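Local structure of ectonucleotide pyrophosphatase/phosphodiesterase family member 5 (Mus musculus, 5VEO) at residues L69-E72 / N73-I76; T280-K283 / K284-P288. The protein probably hydrolyses a restricted range of nucleotide phosphodiester substrates as a zinc-dependent ectoenzyme, and is captured here as an inactive variant with AMP bound. The protein carries 1 engineered substitution. All blocks are in the same frame, centred on the assembly; numbering follows the deposited sequence.

Interaction 1. Residues L69-E72 / N73-I76; sequences LFAE and NHGI. With NAG (2-acetamido-2-deoxy-beta-D-glucopyranose), chain H.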
# COMPACT_ATOMS: atom_id res chain seq x y z
N LEU A 69 -10.05 -6.43 -1.41
CA LEU A 69 -10.30 -6.51 -2.84
C LEU A 69 -9.04 -6.25 -3.66
O LEU A 69 -8.17 -5.48 -3.27
CB LEU A 69 -11.35 -5.49 -3.26
CG LEU A 69 -12.78 -5.76 -2.75
CD1 LEU A 69 -13.64 -4.52 -2.96
CD2 LEU A 69 -13.36 -6.95 -3.45
N PHE A 70 -8.98 -6.89 -4.82
CA PHE A 70 -8.01 -6.52 -5.83
C PHE A 70 -8.34 -5.15 -6.41
O PHE A 70 -9.47 -4.65 -6.29
CB PHE A 70 -7.99 -7.56 -6.95
CG PHE A 70 -7.45 -8.88 -6.52
CD1 PHE A 70 -6.13 -9.00 -6.13
CD2 PHE A 70 -8.26 -10.00 -6.49
CE1 PHE A 70 -5.62 -10.23 -5.74
CE2 PHE A 70 -7.76 -11.23 -6.10
CZ PHE A 70 -6.44 -11.34 -5.72
N ALA A 71 -7.32 -4.53 -7.03
CA ALA A 71 -7.46 -3.14 -7.48
C ALA A 71 -8.52 -2.98 -8.56
O ALA A 71 -9.20 -1.94 -8.61
CB ALA A 71 -6.12 -2.60 -7.97
N GLU A 72 -8.69 -3.96 -9.45
CA GLU A 72 -9.72 -3.79 -10.47
C GLU A 72 -11.11 -3.72 -9.86
O GLU A 72 -12.02 -3.15 -10.49
CB GLU A 72 -9.65 -4.92 -11.52
CG GLU A 72 -10.10 -6.29 -11.01
CD GLU A 72 -9.87 -7.42 -12.02
OE1 GLU A 72 -10.16 -8.58 -11.67
OE2 GLU A 72 -9.40 -7.15 -13.14
N ASN A 73 -11.30 -4.26 -8.66
CA ASN A 73 -12.57 -4.23 -7.95
C ASN A 73 -12.72 -3.00 -7.06
O ASN A 73 -13.80 -2.39 -7.06
CB ASN A 73 -12.74 -5.50 -7.12
CG ASN A 73 -12.62 -6.75 -7.96
OD1 ASN A 73 -11.69 -7.52 -7.80
ND2 ASN A 73 -13.53 -6.91 -8.90
N HIS A 74 -11.70 -2.61 -6.29
CA HIS A 74 -11.95 -1.45 -5.43
C HIS A 74 -11.72 -0.12 -6.14
O HIS A 74 -12.15 0.91 -5.62
CB HIS A 74 -11.16 -1.54 -4.12
CG HIS A 74 -9.67 -1.53 -4.26
ND1 HIS A 74 -8.97 -0.57 -4.97
CD2 HIS A 74 -8.74 -2.33 -3.69
CE1 HIS A 74 -7.68 -0.79 -4.84
NE2 HIS A 74 -7.51 -1.86 -4.07
N GLY A 75 -11.10 -0.12 -7.32
CA GLY A 75 -11.06 1.04 -8.19
C GLY A 75 -9.92 2.01 -7.95
O GLY A 75 -9.76 2.95 -8.75
N ILE A 76 -9.12 1.82 -6.91
CA ILE A 76 -7.93 2.65 -6.69
C ILE A 76 -6.78 1.89 -7.35
O ILE A 76 -6.05 1.12 -6.72
CB ILE A 76 -7.68 2.94 -5.20
CG1 ILE A 76 -8.87 3.68 -4.56
CG2 ILE A 76 -6.41 3.75 -5.02
CD1 ILE A 76 -9.07 5.10 -5.05
C1 NAG H . -12.93 -10.41 -6.09
C2 NAG H . -13.23 -11.29 -7.28
C3 NAG H . -14.32 -10.65 -8.13
C4 NAG H . -15.53 -10.28 -7.28
C5 NAG H . -15.11 -9.49 -6.04
C6 NAG H . -16.25 -9.28 -5.07
C7 NAG H . -11.51 -12.74 -8.24
C8 NAG H . -10.32 -12.82 -9.16
N2 NAG H . -12.05 -11.53 -8.09
O3 NAG H . -14.70 -11.58 -9.14
O4 NAG H . -16.41 -9.47 -8.06
O5 NAG H . -14.11 -10.22 -5.33
O6 NAG H . -16.96 -10.49 -4.84
O7 NAG H . -11.95 -13.73 -7.67

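Interaction 2. Residues T280-K283 / K284-P288; sequences TVYK and KEEIP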
# COMPACT_ATOMS: atom_id res chain seq x y z
N THR A 280 7.47 -4.49 -21.17
CA THR A 280 6.45 -5.37 -21.73
C THR A 280 5.17 -4.56 -21.91
O THR A 280 4.58 -4.08 -20.93
CB THR A 280 6.21 -6.60 -20.86
OG1 THR A 280 7.44 -7.31 -20.69
CG2 THR A 280 5.17 -7.52 -21.50
N VAL A 281 4.74 -4.44 -23.16
CA VAL A 281 3.60 -3.60 -23.51
C VAL A 281 2.37 -4.48 -23.65
O VAL A 281 2.33 -5.39 -24.48
CB VAL A 281 3.87 -2.83 -24.82
CG1 VAL A 281 2.68 -1.95 -25.17
CG2 VAL A 281 5.15 -1.99 -24.70
N TYR A 282 1.33 -4.17 -22.87
CA TYR A 282 0.07 -4.90 -22.91
C TYR A 282 -1.06 -4.01 -23.42
O TYR A 282 -1.24 -2.90 -22.94
CB TYR A 282 -0.32 -5.41 -21.52
CG TYR A 282 0.65 -6.34 -20.86
CD1 TYR A 282 0.69 -7.70 -21.16
CD2 TYR A 282 1.53 -5.86 -19.90
CE1 TYR A 282 1.60 -8.55 -20.53
CE2 TYR A 282 2.42 -6.69 -19.27
CZ TYR A 282 2.45 -8.03 -19.58
OH TYR A 282 3.36 -8.84 -18.94
N LYS A 283 -1.85 -4.51 -24.35
CA LYS A 283 -3.19 -3.95 -24.49
C LYS A 283 -3.99 -4.29 -23.25
O LYS A 283 -3.80 -5.34 -22.65
CB LYS A 283 -3.89 -4.51 -25.73
CG LYS A 283 -3.09 -4.35 -26.97
CD LYS A 283 -3.89 -4.82 -28.19
CE LYS A 283 -3.03 -4.76 -29.44
NZ LYS A 283 -3.63 -5.55 -30.57
N LYS A 284 -4.90 -3.40 -22.87
CA LYS A 284 -5.69 -3.60 -21.66
C LYS A 284 -6.23 -5.02 -21.56
O LYS A 284 -6.09 -5.69 -20.53
CB LYS A 284 -6.83 -2.58 -21.61
CG LYS A 284 -7.77 -2.67 -20.41
CD LYS A 284 -8.78 -1.54 -20.49
CE LYS A 284 -9.80 -1.51 -19.37
NZ LYS A 284 -10.71 -2.70 -19.38
N GLU A 285 -6.88 -5.50 -22.62
CA GLU A 285 -7.54 -6.79 -22.43
C GLU A 285 -6.56 -7.96 -22.45
O GLU A 285 -6.97 -9.08 -22.15
CB GLU A 285 -8.67 -6.97 -23.46
CG GLU A 285 -9.76 -5.84 -23.40
CD GLU A 285 -10.39 -5.57 -22.02
OE1 GLU A 285 -10.48 -6.49 -21.17
OE2 GLU A 285 -10.83 -4.42 -21.78
N GLU A 286 -5.26 -7.74 -22.69
CA GLU A 286 -4.27 -8.81 -22.60
C GLU A 286 -3.43 -8.72 -21.33
O GLU A 286 -2.49 -9.50 -21.15
CB GLU A 286 -3.36 -8.83 -23.84
CG GLU A 286 -2.61 -7.58 -24.10
CD GLU A 286 -2.03 -7.55 -25.48
OE1 GLU A 286 -2.64 -8.14 -26.40
OE2 GLU A 286 -0.96 -6.94 -25.64
N ILE A 287 -3.78 -7.82 -20.41
CA ILE A 287 -3.03 -7.74 -19.16
C ILE A 287 -3.15 -9.07 -18.41
O ILE A 287 -4.25 -9.66 -18.35
CB ILE A 287 -3.54 -6.57 -18.30
CG1 ILE A 287 -3.16 -5.25 -18.97
CG2 ILE A 287 -3.02 -6.66 -16.87
CD1 ILE A 287 -3.84 -4.03 -18.38
N PRO A 288 -2.07 -9.60 -17.85
CA PRO A 288 -2.14 -10.88 -17.13
C PRO A 288 -3.25 -10.96 -16.10
O PRO A 288 -3.39 -10.08 -15.23
CB PRO A 288 -0.76 -10.96 -16.46
CG PRO A 288 0.14 -10.26 -17.42
CD PRO A 288 -0.68 -9.10 -17.93

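Interaction 1. Residues L69-E72 / N73-I76
His74 folds back over Ala71 in the tight half of this turn. Ala71 CA lies 3.7 Å from the centroid of the His74 ring, over its face, a CH-pi contact, and Phe70 O leans on that face closer to the rim. With His74 CG set between its backbone N and carbonyl carbon (chi1 63°), the ring is turned back against Phe70 O and Ala71; His74 ND1 accepts Ile76 N in the ring plane at 3.1 Å, and His74 NE2 bonds to Thr64 OG1. An alanine here would probably cost Ile76 N its acceptor and Thr64 one of its partners, and open a gap beside Ala71. Leu69 CD1 packs 4.0 Å from His74 CB. The backbone is that of a one-turn helix, 71-74, with Phe70 as N-cap residue: Phe70 O takes both Asn73 N and His74 N, each at 3.0 Å, the latter by the straighter bond. Gly75 N reaches Ala71 O at 2.9 Å, and Gly75 then leaves the helix with positive phi. Glu72, buried, extends alongside Asn73, and its carboxylate OE2 accepts the backbone N of His295. The looser side carries Phe70 and Asn73, both partly exposed. Here the Phe70 ring projects from the turn and meets the ring of His292, and Leu69 CD2 lies 3.8 Å from O5 of an N-acetylglucosamine, probably the one carried by Asn375.

Interaction 2. Residues T280-K283 / K284-P288
Pro288 lays its CD over the ring of Tyr282 at the turn that follows strand 279-283. This CD is 3.7 Å from the centroid of the Tyr282 ring, a CH-pi contact displaced toward the CE1 rim, where Pro288 CD and Tyr282 CE1 are 3.5 Å apart. The two side chains cross at about a right angle. Nearer the strand, Tyr282 CB packs against Ile287 CG1 at 3.8 Å. The polar half of the contact links Lys283 and Glu286 twice: Glu286 N donates to Lys283 O at 2.8 Å, and, in the conformer described, Glu286 OE2 accepts Lys283 N at 2.9 Å, met from above the carboxylate plane. Glu286 CG stands between its own backbone N and carbonyl carbon (chi1 59°), which turns the acid back toward the strand end; a second modelled conformer makes this side-chain bond less certain than the backbone one. Residues 284-286 form a short 3-10 turn, and Ile287 N bonds to Lys284 O. Outside this shell, the strand is an outermost one of a four-stranded antiparallel sheet, paired with 302-306 through Tyr282 and Val303, while Ile287 also rests on Val303. Lys294 NZ ties down the turn by bonding to Glu285 O and Ile287 O. In the Lys284 conformer described, Lys284 NZ bonds to Lys294 O and forms a salt bridge with Glu285 OE2 at 3.0 Å, both less certain because a second conformer exists. Lys283 sends its extended chain to a cation-pi contact with Tyr269. The chemistry is thus divided: apolar CH contacts hold one flank, while on the other the Glu286 carboxylate, in this conformer, bonds a strand-end N-H and would probably also feel the Lys283 ammonium, though the two charges are not in contact.

Following the chain from the N terminus, interaction 1 comes first, just after helix 58-67: it rounds off the one-turn helix 71-74, which is packed back on that helix and bordered by a glycan. Interaction 2 follows some two hundred residues later, where strand 279-283 leaves the four-stranded sheet and turns into the loop leading to strand 302-306. Each closes only its own short turn, so the two lie in series, neither nested nor crossed. The centres of interactions 1 and 2 are about 17 Å apart and the nearest atoms of interactions 1 and 2 about 7 Å, without touching. The loop between strands 279-283 and 302-306 reaches both: Lys294 bonds to residues of 284-288, and His295 and Asn296 to Glu72.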